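Local coordinates for protein cGAS/DncV-like nucleotidyltransferase in E. coli homolog (Elizabethkingia meningoseptica ATCC 13253 = NBRC 12535, PDB 6E0O) that synthesises cyclic dinucleotide second messengers from nucleoside triphosphates with magnesium, as the signalling enzyme of a CBASS system that defends bacteria against phage, at residues Phe3-Gln6 with Gln7-Trp11; Asn177-Glu180 with Lys181-Thr185; Tyr186-Tyr189 with Lys190-Val193; Tyr224-Asn228 with Asn229-Ser233; Thr237-Leu240 with Arg241-Val245. All coordinates share one frame; numbering follows the deposited sequence.

Contact 1: residues Phe3-Gln6 with Gln7-Trp11; sequences FSEQ and QLINW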
loop_
_atom_site.group_PDB
_atom_site.type_symbol
_atom_site.label_atom_id
_atom_site.label_comp_id
_atom_site.label_asym_id
_atom_site.label_seq_id
_atom_site.Cartn_x
_atom_site.Cartn_y
_atom_site.Cartn_z
ATOM N N PHE A 3 24.391 -6.660 -8.272
ATOM C CA PHE A 3 24.279 -6.564 -6.828
ATOM C C PHE A 3 24.408 -7.956 -6.242
ATOM O O PHE A 3 23.888 -8.927 -6.796
ATOM C CB PHE A 3 22.948 -5.933 -6.427
ATOM C CG PHE A 3 22.746 -4.563 -7.006
ATOM C CD1 PHE A 3 23.288 -3.445 -6.393
ATOM C CD2 PHE A 3 22.046 -4.399 -8.181
ATOM C CE1 PHE A 3 23.116 -2.191 -6.938
ATOM C CE2 PHE A 3 21.867 -3.147 -8.731
ATOM C CZ PHE A 3 22.408 -2.040 -8.110
ATOM N N SER A 4 25.119 -8.043 -5.130
ATOM C CA SER A 4 25.397 -9.329 -4.531
ATOM C C SER A 4 24.163 -9.862 -3.807
ATOM O O SER A 4 23.195 -9.144 -3.540
ATOM C CB SER A 4 26.523 -9.182 -3.518
ATOM O OG SER A 4 26.053 -8.408 -2.424
ATOM N N GLU A 5 24.215 -11.155 -3.481
ATOM C CA GLU A 5 23.195 -11.763 -2.640
ATOM C C GLU A 5 22.991 -10.949 -1.368
ATOM O O GLU A 5 21.854 -10.668 -0.972
ATOM C CB GLU A 5 23.610 -13.202 -2.329
ATOM C CG GLU A 5 22.674 -13.971 -1.420
ATOM C CD GLU A 5 21.431 -14.517 -2.111
ATOM O OE1 GLU A 5 21.280 -14.359 -3.344
ATOM O OE2 GLU A 5 20.606 -15.129 -1.407
ATOM N N GLN A 6 24.088 -10.550 -0.718
ATOM C CA GLN A 6 23.967 -9.799 0.525
ATOM C C GLN A 6 23.311 -8.438 0.302
ATOM O O GLN A 6 22.546 -7.971 1.149
ATOM C CB GLN A 6 25.332 -9.627 1.186
ATOM C CG GLN A 6 25.230 -8.963 2.543
ATOM C CD GLN A 6 24.430 -9.793 3.520
ATOM O OE1 GLN A 6 24.728 -10.967 3.738
ATOM N NE2 GLN A 6 23.395 -9.195 4.102
ATOM N N GLN A 7 23.620 -7.767 -0.809
ATOM C CA GLN A 7 22.974 -6.487 -1.081
ATOM C C GLN A 7 21.469 -6.663 -1.247
ATOM O O GLN A 7 20.685 -5.837 -0.763
ATOM C CB GLN A 7 23.605 -5.828 -2.306
ATOM C CG GLN A 7 25.011 -5.284 -2.045
ATOM C CD GLN A 7 25.675 -4.727 -3.294
ATOM O OE1 GLN A 7 25.988 -5.466 -4.227
ATOM N NE2 GLN A 7 25.902 -3.418 -3.311
ATOM N N LEU A 8 21.046 -7.740 -1.915
ATOM C CA LEU A 8 19.615 -7.997 -2.052
ATOM C C LEU A 8 18.985 -8.254 -0.693
ATOM O O LEU A 8 17.879 -7.778 -0.412
ATOM C CB LEU A 8 19.362 -9.186 -2.977
ATOM C CG LEU A 8 19.785 -9.026 -4.436
ATOM C CD1 LEU A 8 19.387 -10.277 -5.216
ATOM C CD2 LEU A 8 19.177 -7.785 -5.052
ATOM N N ILE A 9 19.664 -9.023 0.164
ATOM C CA ILE A 9 19.154 -9.247 1.513
ATOM C C ILE A 9 18.980 -7.917 2.237
ATOM O O ILE A 9 17.959 -7.673 2.888
ATOM C CB ILE A 9 20.071 -10.212 2.287
ATOM C CG1 ILE A 9 20.014 -11.605 1.644
ATOM C CG2 ILE A 9 19.666 -10.261 3.754
ATOM C CD1 ILE A 9 21.062 -12.569 2.167
ATOM N N ASN A 10 19.976 -7.035 2.138
ATOM C CA ASN A 10 19.871 -5.747 2.818
ATOM C C ASN A 10 18.673 -4.956 2.314
ATOM O O ASN A 10 17.924 -4.373 3.108
ATOM C CB ASN A 10 21.156 -4.941 2.630
ATOM C CG ASN A 10 22.352 -5.579 3.307
ATOM O OD1 ASN A 10 22.204 -6.468 4.142
ATOM N ND2 ASN A 10 23.547 -5.115 2.957
ATOM N N TRP A 11 18.468 -4.935 0.999
ATOM C CA TRP A 11 17.344 -4.205 0.436
ATOM C C TRP A 11 16.003 -4.830 0.783
ATOM O O TRP A 11 14.967 -4.168 0.645
ATOM C CB TRP A 11 17.433 -4.204 -1.082
ATOM C CG TRP A 11 18.392 -3.241 -1.663
ATOM C CD1 TRP A 11 19.024 -2.206 -1.035
ATOM C CD2 TRP A 11 18.827 -3.220 -3.014
ATOM N NE1 TRP A 11 19.824 -1.534 -1.929
ATOM C CE2 TRP A 11 19.717 -2.140 -3.153
ATOM C CE3 TRP A 11 18.531 -3.999 -4.133
ATOM C CZ2 TRP A 11 20.333 -1.840 -4.361
ATOM C CZ3 TRP A 11 19.138 -3.697 -5.325
ATOM C CH2 TRP A 11 20.024 -2.625 -5.436
#
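Phe3 and Trp11 form the tight part of this contact at the start of helix 5-11. The indole edge points at the phenyl face in an edge-to-face pair, with the planes at 54°. Trp11 CH2 stands over the centre of the Phe3 ring and comes within 3.5 Å of Phe3 CE1. Beside the rings lies the N-cap. Ser4 OG accepts from Gln7 N at 3.0 Å. In the modelled conformer of Gln7, one of two, Gln7 OE1 accepts from Ser4 N at 2.9 Å. These reciprocal bonds make a capping box, which satisfies backbone N-H groups at the helix start. Ser4 OG reaches Gln7 N because chi1 (68°) sets it between its own backbone N and carbonyl carbon. The looser side faces solvent. There Gln6 NE2 donates to Asn10 OD1 at 3.0 Å. The bond leaves in the plane of the Gln6 amide but arrives above the carbonyl plane of Asn10. Glu5 turns to helix 236-252, where its carboxylate bonds Thr237 OG1 and Tyr236 N. Leu8 packs on Thr237 and Leu240 of the same helix. Trp11 also rests on Ile195 and Val198 of helix 188-205, and the side chains of Phe3 and Trp11 touch Leu289 of helix 275-289.

Contact 2: residues Asn177-Glu180 with Lys181-Thr185; sequences NGTE and KTNQT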
loop_
_atom_site.group_PDB
_atom_site.type_symbol
_atom_site.label_atom_id
_atom_site.label_comp_id
_atom_site.label_asym_id
_atom_site.label_seq_id
_atom_site.Cartn_x
_atom_site.Cartn_y
_atom_site.Cartn_z
ATOM N N ASN A 177 -4.172 -11.610 3.170
ATOM C CA ASN A 177 -3.678 -12.457 2.090
ATOM C C ASN A 177 -2.183 -12.267 1.868
ATOM O O ASN A 177 -1.467 -13.232 1.582
ATOM C CB ASN A 177 -4.463 -12.209 0.808
ATOM C CG ASN A 177 -5.857 -12.788 0.860
ATOM O OD1 ASN A 177 -6.186 -13.565 1.757
ATOM N ND2 ASN A 177 -6.681 -12.421 -0.109
ATOM N N GLY A 178 -1.687 -11.036 1.986
ATOM C CA GLY A 178 -0.260 -10.819 1.814
ATOM C C GLY A 178 0.544 -11.452 2.933
ATOM O O GLY A 178 1.624 -12.004 2.712
ATOM N N THR A 179 0.029 -11.368 4.156
ATOM C CA THR A 179 0.689 -12.003 5.287
ATOM C C THR A 179 0.726 -13.509 5.114
ATOM O O THR A 179 1.768 -14.138 5.330
ATOM C CB THR A 179 -0.032 -11.592 6.571
ATOM O OG1 THR A 179 0.086 -10.171 6.740
ATOM C CG2 THR A 179 0.546 -12.283 7.786
ATOM N N GLU A 180 -0.393 -14.102 4.692
ATOM C CA GLU A 180 -0.420 -15.539 4.445
ATOM C C GLU A 180 0.613 -15.943 3.393
ATOM O O GLU A 180 1.349 -16.925 3.569
ATOM C CB GLU A 180 -1.830 -15.955 4.026
ATOM C CG GLU A 180 -1.997 -17.446 3.801
ATOM C CD GLU A 180 -1.975 -18.257 5.084
ATOM O OE1 GLU A 180 -2.162 -17.675 6.170
ATOM O OE2 GLU A 180 -1.762 -19.482 5.001
ATOM N N LYS A 181 0.685 -15.205 2.286
ATOM C CA LYS A 181 1.631 -15.581 1.243
ATOM C C LYS A 181 3.065 -15.488 1.745
ATOM O O LYS A 181 3.885 -16.378 1.473
ATOM C CB LYS A 181 1.453 -14.745 -0.017
ATOM C CG LYS A 181 2.319 -15.267 -1.156
ATOM C CD LYS A 181 2.191 -14.402 -2.388
ATOM C CE LYS A 181 3.003 -14.929 -3.565
ATOM N NZ LYS A 181 2.349 -16.127 -4.163
ATOM N N THR A 182 3.402 -14.426 2.483
ATOM C CA THR A 182 4.776 -14.341 2.974
ATOM C C THR A 182 5.067 -15.479 3.944
ATOM O O THR A 182 6.163 -16.049 3.936
ATOM C CB THR A 182 5.080 -12.948 3.535
ATOM O OG1 THR A 182 6.397 -12.591 3.086
ATOM C CG2 THR A 182 5.005 -12.874 5.024
ATOM N N ASN A 183 4.081 -15.859 4.743
ATOM C CA ASN A 183 4.277 -16.973 5.661
ATOM C C ASN A 183 4.499 -18.292 4.942
ATOM O O ASN A 183 5.130 -19.185 5.512
ATOM C CB ASN A 183 3.091 -17.068 6.618
ATOM C CG ASN A 183 3.058 -15.928 7.630
ATOM O OD1 ASN A 183 4.016 -15.174 7.769
ATOM N ND2 ASN A 183 1.949 -15.807 8.337
ATOM N N GLN A 184 4.013 -18.425 3.711
ATOM C CA GLN A 184 4.149 -19.659 2.953
ATOM C C GLN A 184 5.358 -19.679 2.035
ATOM O O GLN A 184 5.647 -20.728 1.451
ATOM C CB GLN A 184 2.923 -19.859 2.070
ATOM C CG GLN A 184 1.657 -20.159 2.815
ATOM C CD GLN A 184 0.443 -20.031 1.934
ATOM O OE1 GLN A 184 0.457 -19.298 0.941
ATOM N NE2 GLN A 184 -0.616 -20.735 2.286
ATOM N N THR A 185 6.051 -18.564 1.865
ATOM C CA THR A 185 7.136 -18.451 0.901
ATOM C C THR A 185 8.475 -18.171 1.573
ATOM O O THR A 185 9.323 -17.477 1.012
ATOM C CB THR A 185 6.834 -17.373 -0.139
ATOM O OG1 THR A 185 6.534 -16.132 0.523
ATOM C CG2 THR A 185 5.691 -17.788 -1.040
HETATM O O HOH W 1 -0.383 -17.495 8.010
#
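This is a local contact along the last turns of helix 171-184, between the side chains of Thr179 and Asn183 and of Glu180 and Gln184. Thr179 and Asn183 lie side by side and point the same way, with Thr179 CG2 3.8 Å from Asn183 ND2. A water links the outer groups: it donates to Glu180 OE1 at 2.6 Å and accepts from Asn183 ND2 at 2.9 Å. Glu180 OE2 also comes near Gln184 NE2, at 3.2 Å, but the angle is too poor for a hydrogen bond, and the carboxylate and amide planes stand 82° apart. Gln184 OE1 accepts instead from Asn228 ND2. In the alpha-helical backbone Asn183 N bonds Thr179 O at 2.9 Å. The bond from Gln184 N to Glu180 O is weak. Thr185 OG1 donates back to Lys181 O at 2.8 Å. Lys181 runs extended to CE, and its NZ bonds Asn228 OD1 and Val226 O. Asn183 OD1 accepts from Arg187 NH1, and Thr182 OG1 accepts from Lys190 N at the start of helix 188-205.

Contact 3: residues Tyr186-Tyr189 with Lys190-Val193; sequences YRLY and KRMV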
loop_
_atom_site.group_PDB
_atom_site.type_symbol
_atom_site.label_atom_id
_atom_site.label_comp_id
_atom_site.label_asym_id
_atom_site.label_seq_id
_atom_site.Cartn_x
_atom_site.Cartn_y
_atom_site.Cartn_z
ATOM N N TYR A 186 8.690 -18.715 2.766
ATOM C CA TYR A 186 9.946 -18.509 3.475
ATOM C C TYR A 186 10.191 -17.024 3.735
ATOM O O TYR A 186 11.337 -16.568 3.785
ATOM C CB TYR A 186 11.118 -19.138 2.713
ATOM C CG TYR A 186 10.838 -20.551 2.275
ATOM C CD1 TYR A 186 10.848 -21.595 3.190
ATOM C CD2 TYR A 186 10.553 -20.844 0.950
ATOM C CE1 TYR A 186 10.591 -22.889 2.800
ATOM C CE2 TYR A 186 10.294 -22.141 0.549
ATOM C CZ TYR A 186 10.316 -23.158 1.483
ATOM O OH TYR A 186 10.059 -24.453 1.107
ATOM N N ARG A 187 9.107 -16.256 3.891
ATOM C CA ARG A 187 9.140 -14.815 4.128
ATOM C C ARG A 187 9.626 -14.046 2.904
ATOM O O ARG A 187 9.849 -12.833 2.976
ATOM C CB ARG A 187 9.924 -14.470 5.401
ATOM C CG ARG A 187 9.511 -15.373 6.587
ATOM C CD ARG A 187 9.723 -14.709 7.961
ATOM N NE ARG A 187 8.977 -13.460 7.981
ATOM C CZ ARG A 187 7.654 -13.362 8.079
ATOM N NH1 ARG A 187 6.892 -14.442 8.225
ATOM N NH2 ARG A 187 7.085 -12.170 8.012
ATOM N N LEU A 188 9.718 -14.703 1.751
ATOM C CA LEU A 188 10.289 -14.061 0.576
ATOM C C LEU A 188 9.284 -13.212 -0.196
ATOM O O LEU A 188 9.711 -12.304 -0.904
ATOM C CB LEU A 188 10.970 -15.094 -0.323
ATOM C CG LEU A 188 12.214 -15.724 0.302
ATOM C CD1 LEU A 188 12.639 -16.935 -0.511
ATOM C CD2 LEU A 188 13.349 -14.719 0.401
ATOM N N TYR A 189 7.974 -13.451 -0.070
ATOM C CA TYR A 189 7.018 -12.613 -0.797
ATOM C C TYR A 189 7.242 -11.127 -0.475
ATOM O O TYR A 189 7.484 -10.302 -1.369
ATOM C CB TYR A 189 5.563 -13.042 -0.515
ATOM C CG TYR A 189 4.571 -11.971 -0.915
ATOM C CD1 TYR A 189 4.518 -11.508 -2.223
ATOM C CD2 TYR A 189 3.726 -11.393 0.021
ATOM C CE1 TYR A 189 3.658 -10.502 -2.583
ATOM C CE2 TYR A 189 2.856 -10.376 -0.341
ATOM C CZ TYR A 189 2.823 -9.940 -1.641
ATOM O OH TYR A 189 1.962 -8.922 -1.985
ATOM N N LYS A 190 7.180 -10.756 0.811
ATOM C CA LYS A 190 7.317 -9.339 1.137
ATOM C C LYS A 190 8.747 -8.855 0.945
ATOM O O LYS A 190 8.965 -7.686 0.625
ATOM C CB LYS A 190 6.821 -9.034 2.552
ATOM C CG LYS A 190 5.312 -9.170 2.675
ATOM C CD LYS A 190 4.782 -8.721 4.013
ATOM C CE LYS A 190 3.268 -8.857 4.056
ATOM N NZ LYS A 190 2.758 -8.436 5.389
ATOM N N ARG A 191 9.732 -9.735 1.136
ATOM C CA ARG A 191 11.122 -9.357 0.898
ATOM C C ARG A 191 11.351 -8.997 -0.562
ATOM O O ARG A 191 12.056 -8.028 -0.861
ATOM C CB ARG A 191 12.044 -10.474 1.386
ATOM C CG ARG A 191 12.070 -10.501 2.892
ATOM C CD ARG A 191 12.830 -11.652 3.470
ATOM N NE ARG A 191 12.581 -11.706 4.908
ATOM C CZ ARG A 191 13.094 -12.616 5.717
ATOM N NH1 ARG A 191 13.903 -13.540 5.226
ATOM N NH2 ARG A 191 12.784 -12.602 7.002
ATOM N N MET A 192 10.728 -9.741 -1.482
ATOM C CA MET A 192 10.823 -9.417 -2.900
ATOM C C MET A 192 10.068 -8.131 -3.234
ATOM O O MET A 192 10.549 -7.321 -4.034
ATOM C CB MET A 192 10.295 -10.589 -3.725
ATOM C CG MET A 192 11.186 -11.822 -3.646
ATOM S SD MET A 192 12.843 -11.545 -4.321
ATOM C CE MET A 192 13.886 -12.181 -3.015
ATOM N N VAL A 193 8.901 -7.913 -2.617
ATOM C CA VAL A 193 8.208 -6.636 -2.781
ATOM C C VAL A 193 9.123 -5.495 -2.367
ATOM O O VAL A 193 9.248 -4.482 -3.068
ATOM C CB VAL A 193 6.900 -6.620 -1.972
ATOM C CG1 VAL A 193 6.335 -5.198 -1.878
ATOM C CG2 VAL A 193 5.874 -7.562 -2.568
#
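The backbone passes from two residues with positive phi, Tyr186 and Arg187, into helix 188-205, where Met192 N bonds Leu188 O at 2.8 Å and Val193 N bonds Tyr189 O at 3.0 Å. Arg187 holds the N-cap position. Its CB lies over the centre of the Arg191 guanidinium face, 3.7 Å from Arg191 CZ. Arg191 is extended from CG to NE, and this carries its guanidinium back past the helix start. The two guanidinium planes are 73° apart, and Arg191 NH2 sits at the edge of the Arg187 group, 4.0 Å from Arg187 NE. The two cationic groups thus lie close. Asn183 holds Arg187 NH1. On the buried side Tyr189 CG is anti to the backbone N (chi1 163°). This turns the ring along the helix, where Tyr189 CE1 meets Val193 CG2 at 3.7 Å. The Tyr189 hydroxyl bonds Glu220 O of helix 216-224. Leu188 CD2 meets Met192 CE more loosely, at 4.3 Å. Lys190 reaches out to Asn52 O; Asn52 is a probable GTP-binding residue. The whole is a helix start after a short connection from helix 171-184. The side chain of Val193 is about 4 Å from that of Lys197, another probable GTP-binding residue.

Contact 4: residues Tyr224-Asn228 with Asn229-Ser233; sequences YNVPN and NQFIS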
loop_
_atom_site.group_PDB
_atom_site.type_symbol
_atom_site.label_atom_id
_atom_site.label_comp_id
_atom_site.label_asym_id
_atom_site.label_seq_id
_atom_site.Cartn_x
_atom_site.Cartn_y
_atom_site.Cartn_z
ATOM N N TYR A 224 2.427 -10.813 -5.788
ATOM C CA TYR A 224 1.474 -11.714 -5.158
ATOM C C TYR A 224 1.046 -12.821 -6.112
ATOM O O TYR A 224 0.747 -13.937 -5.673
ATOM C CB TYR A 224 0.242 -10.919 -4.680
ATOM C CG TYR A 224 -0.774 -11.787 -3.972
ATOM C CD1 TYR A 224 -0.583 -12.155 -2.652
ATOM C CD2 TYR A 224 -1.899 -12.270 -4.625
ATOM C CE1 TYR A 224 -1.483 -12.977 -2.004
ATOM C CE2 TYR A 224 -2.798 -13.085 -3.985
ATOM C CZ TYR A 224 -2.589 -13.430 -2.679
ATOM O OH TYR A 224 -3.489 -14.247 -2.043
ATOM N N ASN A 225 0.997 -12.534 -7.409
ATOM C CA ASN A 225 0.534 -13.505 -8.393
ATOM C C ASN A 225 1.627 -14.454 -8.865
ATOM O O ASN A 225 1.337 -15.374 -9.641
ATOM C CB ASN A 225 -0.123 -12.789 -9.578
ATOM C CG ASN A 225 -1.510 -12.263 -9.240
ATOM O OD1 ASN A 225 -2.519 -12.918 -9.500
ATOM N ND2 ASN A 225 -1.567 -11.074 -8.652
ATOM N N VAL A 226 2.856 -14.273 -8.408
ATOM C CA VAL A 226 3.908 -15.251 -8.709
ATOM C C VAL A 226 3.671 -16.483 -7.872
ATOM O O VAL A 226 3.530 -16.375 -6.634
ATOM C CB VAL A 226 5.285 -14.641 -8.416
ATOM C CG1 VAL A 226 6.382 -15.685 -8.605
ATOM C CG2 VAL A 226 5.538 -13.433 -9.298
ATOM N N PRO A 227 3.605 -17.690 -8.445
ATOM C CA PRO A 227 3.300 -18.874 -7.641
ATOM C C PRO A 227 4.309 -19.087 -6.523
ATOM O O PRO A 227 5.497 -18.791 -6.659
ATOM C CB PRO A 227 3.334 -20.020 -8.653
ATOM C CG PRO A 227 2.951 -19.355 -9.957
ATOM C CD PRO A 227 3.650 -18.012 -9.891
ATOM N N ASN A 228 3.808 -19.618 -5.409
ATOM C CA ASN A 228 4.646 -19.829 -4.237
ATOM C C ASN A 228 5.892 -20.650 -4.549
ATOM O O ASN A 228 6.935 -20.430 -3.928
ATOM C CB ASN A 228 3.842 -20.536 -3.147
ATOM C CG ASN A 228 2.887 -19.611 -2.426
ATOM O OD1 ASN A 228 2.806 -18.411 -2.713
ATOM N ND2 ASN A 228 2.154 -20.164 -1.472
ATOM N N ASN A 229 5.802 -21.606 -5.482
ATOM C CA ASN A 229 6.940 -22.479 -5.759
ATOM C C ASN A 229 8.065 -21.779 -6.522
ATOM O O ASN A 229 9.074 -22.427 -6.813
ATOM C CB ASN A 229 6.501 -23.772 -6.453
ATOM C CG ASN A 229 6.033 -23.560 -7.874
ATOM O OD1 ASN A 229 6.091 -22.464 -8.419
ATOM N ND2 ASN A 229 5.574 -24.642 -8.495
ATOM N N GLN A 230 7.936 -20.481 -6.821
ATOM C CA GLN A 230 9.029 -19.712 -7.403
ATOM C C GLN A 230 9.923 -19.083 -6.343
ATOM O O GLN A 230 10.974 -18.533 -6.683
ATOM C CB GLN A 230 8.477 -18.583 -8.280
ATOM C CG GLN A 230 7.627 -19.040 -9.433
ATOM C CD GLN A 230 8.440 -19.777 -10.466
ATOM O OE1 GLN A 230 9.492 -19.304 -10.904
ATOM N NE2 GLN A 230 7.964 -20.950 -10.861
ATOM N N PHE A 231 9.513 -19.113 -5.078
ATOM C CA PHE A 231 10.268 -18.496 -3.994
ATOM C C PHE A 231 11.163 -19.563 -3.372
ATOM O O PHE A 231 10.674 -20.555 -2.826
ATOM C CB PHE A 231 9.297 -17.872 -2.987
ATOM C CG PHE A 231 8.463 -16.751 -3.574
ATOM C CD1 PHE A 231 7.310 -17.032 -4.285
ATOM C CD2 PHE A 231 8.839 -15.428 -3.427
ATOM C CE1 PHE A 231 6.543 -16.025 -4.835
ATOM C CE2 PHE A 231 8.072 -14.406 -3.977
ATOM C CZ PHE A 231 6.922 -14.708 -4.681
ATOM N N ILE A 232 12.471 -19.370 -3.492
ATOM C CA ILE A 232 13.455 -20.395 -3.167
ATOM C C ILE A 232 14.085 -20.032 -1.835
ATOM O O ILE A 232 14.810 -19.038 -1.730
ATOM C CB ILE A 232 14.534 -20.496 -4.248
ATOM C CG1 ILE A 232 13.921 -20.736 -5.615
ATOM C CG2 ILE A 232 15.548 -21.591 -3.883
ATOM C CD1 ILE A 232 14.921 -20.473 -6.725
ATOM N N SER A 233 13.842 -20.858 -0.827
ATOM C CA SER A 233 14.365 -20.589 0.500
ATOM C C SER A 233 15.861 -20.322 0.439
ATOM O O SER A 233 16.625 -21.107 -0.129
ATOM C CB SER A 233 14.095 -21.799 1.393
ATOM O OG SER A 233 14.619 -21.594 2.687
HETATM O O HOH W 2 8.110 -20.936 -1.485
#
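Phe231 CG lies anti to its carbonyl carbon (chi1 -63°), which turns the ring back toward Val226, edge-on to the carbonyls of the turn. Gln230 has a similar first torsion (chi1 -60°), which sets its CG beside Pro227. Phe231 CE1 comes within 3.8 Å of Val226 CG1. The same methyl touches Gln230 CB at 3.6 Å, and the Val226 and Gln230 side chains cross at about a right angle. Val226 O lies in the plane of the Phe231 ring, 3.5 Å from Phe231 CE1. The turn itself is a short 3-10 segment. Gln230 N bonds Pro227 O at 3.0 Å and Phe231 N bonds Asn228 O at 3.1 Å. A water donates to Asn228 O and Phe231 O. Leu188 and Met192 of helix 188-205 also pack on Phe231. The chemistry is therefore divided: apolar carbon lies on the inner side of this link between helices 216-224 and 236-252, and several of its carbonyl oxygens have partners in N-H groups, a lysine of helix 171-184 or water.

Contact 5: residues Thr237-Leu240 with Arg241-Val245; sequences TQTL and RNVIV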
loop_
_atom_site.group_PDB
_atom_site.type_symbol
_atom_site.label_atom_id
_atom_site.label_comp_id
_atom_site.label_asym_id
_atom_site.label_seq_id
_atom_site.Cartn_x
_atom_site.Cartn_y
_atom_site.Cartn_z
ATOM N N THR A 237 18.884 -14.113 -4.882
ATOM C CA THR A 237 19.208 -13.786 -6.263
ATOM C C THR A 237 18.342 -14.593 -7.220
ATOM O O THR A 237 17.778 -14.050 -8.176
ATOM C CB THR A 237 20.697 -14.038 -6.529
ATOM O OG1 THR A 237 21.499 -13.181 -5.703
ATOM C CG2 THR A 237 21.031 -13.767 -7.983
ATOM N N GLN A 238 18.225 -15.900 -6.981
ATOM C CA GLN A 238 17.446 -16.723 -7.900
ATOM C C GLN A 238 15.948 -16.484 -7.723
ATOM O O GLN A 238 15.187 -16.534 -8.697
ATOM C CB GLN A 238 17.790 -18.202 -7.745
ATOM C CG GLN A 238 17.305 -19.028 -8.921
ATOM C CD GLN A 238 18.066 -18.730 -10.228
ATOM O OE1 GLN A 238 19.061 -17.991 -10.254
ATOM N NE2 GLN A 238 17.586 -19.298 -11.317
ATOM N N THR A 239 15.498 -16.242 -6.485
ATOM C CA THR A 239 14.086 -15.933 -6.281
ATOM C C THR A 239 13.703 -14.664 -7.024
ATOM O O THR A 239 12.666 -14.610 -7.692
ATOM C CB THR A 239 13.776 -15.782 -4.788
ATOM O OG1 THR A 239 13.930 -17.042 -4.135
ATOM C CG2 THR A 239 12.353 -15.268 -4.580
ATOM N N LEU A 240 14.532 -13.624 -6.907
ATOM C CA LEU A 240 14.237 -12.359 -7.573
ATOM C C LEU A 240 14.240 -12.537 -9.082
ATOM O O LEU A 240 13.382 -11.990 -9.779
ATOM C CB LEU A 240 15.240 -11.295 -7.136
ATOM C CG LEU A 240 15.064 -9.883 -7.705
ATOM C CD1 LEU A 240 13.712 -9.293 -7.349
ATOM C CD2 LEU A 240 16.209 -9.008 -7.198
ATOM N N ARG A 241 15.180 -13.331 -9.601
ATOM C CA ARG A 241 15.160 -13.674 -11.018
ATOM C C ARG A 241 13.846 -14.346 -11.390
ATOM O O ARG A 241 13.191 -13.965 -12.369
ATOM C CB ARG A 241 16.332 -14.597 -11.346
ATOM C CG ARG A 241 16.521 -14.805 -12.824
ATOM C CD ARG A 241 17.562 -15.878 -13.095
ATOM N NE ARG A 241 18.047 -15.809 -14.470
ATOM C CZ ARG A 241 17.453 -16.380 -15.508
ATOM N NH1 ARG A 241 16.338 -17.080 -15.338
ATOM N NH2 ARG A 241 17.983 -16.244 -16.718
ATOM N N ASN A 242 13.431 -15.344 -10.602
ATOM C CA ASN A 242 12.183 -16.043 -10.891
ATOM C C ASN A 242 10.996 -15.085 -10.893
ATOM O O ASN A 242 10.117 -15.178 -11.757
ATOM C CB ASN A 242 11.915 -17.115 -9.836
ATOM C CG ASN A 242 12.813 -18.311 -9.948
ATOM O OD1 ASN A 242 13.548 -18.479 -10.922
ATOM N ND2 ASN A 242 12.743 -19.176 -8.947
ATOM N N VAL A 243 10.943 -14.174 -9.914
ATOM C CA VAL A 243 9.832 -13.233 -9.796
ATOM C C VAL A 243 9.759 -12.339 -11.024
ATOM O O VAL A 243 8.689 -12.159 -11.621
ATOM C CB VAL A 243 9.988 -12.407 -8.505
ATOM C CG1 VAL A 243 9.087 -11.175 -8.523
ATOM C CG2 VAL A 243 9.658 -13.259 -7.287
ATOM N N ILE A 244 10.892 -11.744 -11.403
ATOM C CA ILE A 244 10.894 -10.817 -12.533
ATOM C C ILE A 244 10.517 -11.548 -13.818
ATOM O O ILE A 244 9.679 -11.079 -14.599
ATOM C CB ILE A 244 12.248 -10.091 -12.646
ATOM C CG1 ILE A 244 12.474 -9.203 -11.418
ATOM C CG2 ILE A 244 12.307 -9.296 -13.936
ATOM C CD1 ILE A 244 13.874 -8.618 -11.299
ATOM N N VAL A 245 11.138 -12.709 -14.061
ATOM C CA VAL A 245 10.851 -13.451 -15.288
ATOM C C VAL A 245 9.383 -13.858 -15.335
ATOM O O VAL A 245 8.725 -13.752 -16.377
ATOM C CB VAL A 245 11.775 -14.677 -15.407
ATOM C CG1 VAL A 245 11.325 -15.576 -16.561
ATOM C CG2 VAL A 245 13.217 -14.245 -15.600
HETATM O O HOH W 3 15.074 -20.733 -11.341
#
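Gln238 and Arg241 lie side by side and point the same way, their amide and guanidinium planes only 3° apart. The touch is through carbon: Arg241 CD is 3.8 Å from Gln238 OE1. Farther out, Arg241 NH2 bonds Gln292 O. Against Asn242 the Gln238 amide is turned differently, with the two planes 84° apart. A water spans them, accepting from Gln238 NE2 at 2.9 Å and donating to Asn242 OD1 at 2.8 Å. Gln238 reaches this water because its chain bends at chi2 (69°). Asn242 ND2 is used by Gln230 O of the preceding loop. All this sits on helix 236-252, whose i to i+4 bonds run unbroken here, from Arg241 N on Thr237 O to Ile244 N on Leu240 O, the latter at 3.0 Å. On the buried face Leu240 and Ile244 cross at a slant, with Leu240 CG 4.0 Å from Ile244 CD1. Both pack on Leu289 of helix 275-289, and Leu240 also meets Met192 and Ile195 of helix 188-205. Val243 CG2 lies against Thr239 O at 3.3 Å.

How the contacts relate
All five contacts are local, and they meet in the helical part of the chain. Contact 3 is the most buried and lies closest to the chain's centre. Contact 1 is the surface one, and it joins contact 5 by a hydrogen bond and apolar packing. Contacts 2 and 3 hold successive helices and are linked by hydrogen bonds. Contact 4 is a loop, tied by hydrogen bonds to contact 2 on one side and to contact 5 on another. Chemistry follows place. Contact 1 has an aromatic pair and a cap. In contacts 2 and 5 a water bridges polar side chains, while in contact 4 it joins two carbonyl oxygens. Contact 3 combines apolar packing with paired arginines.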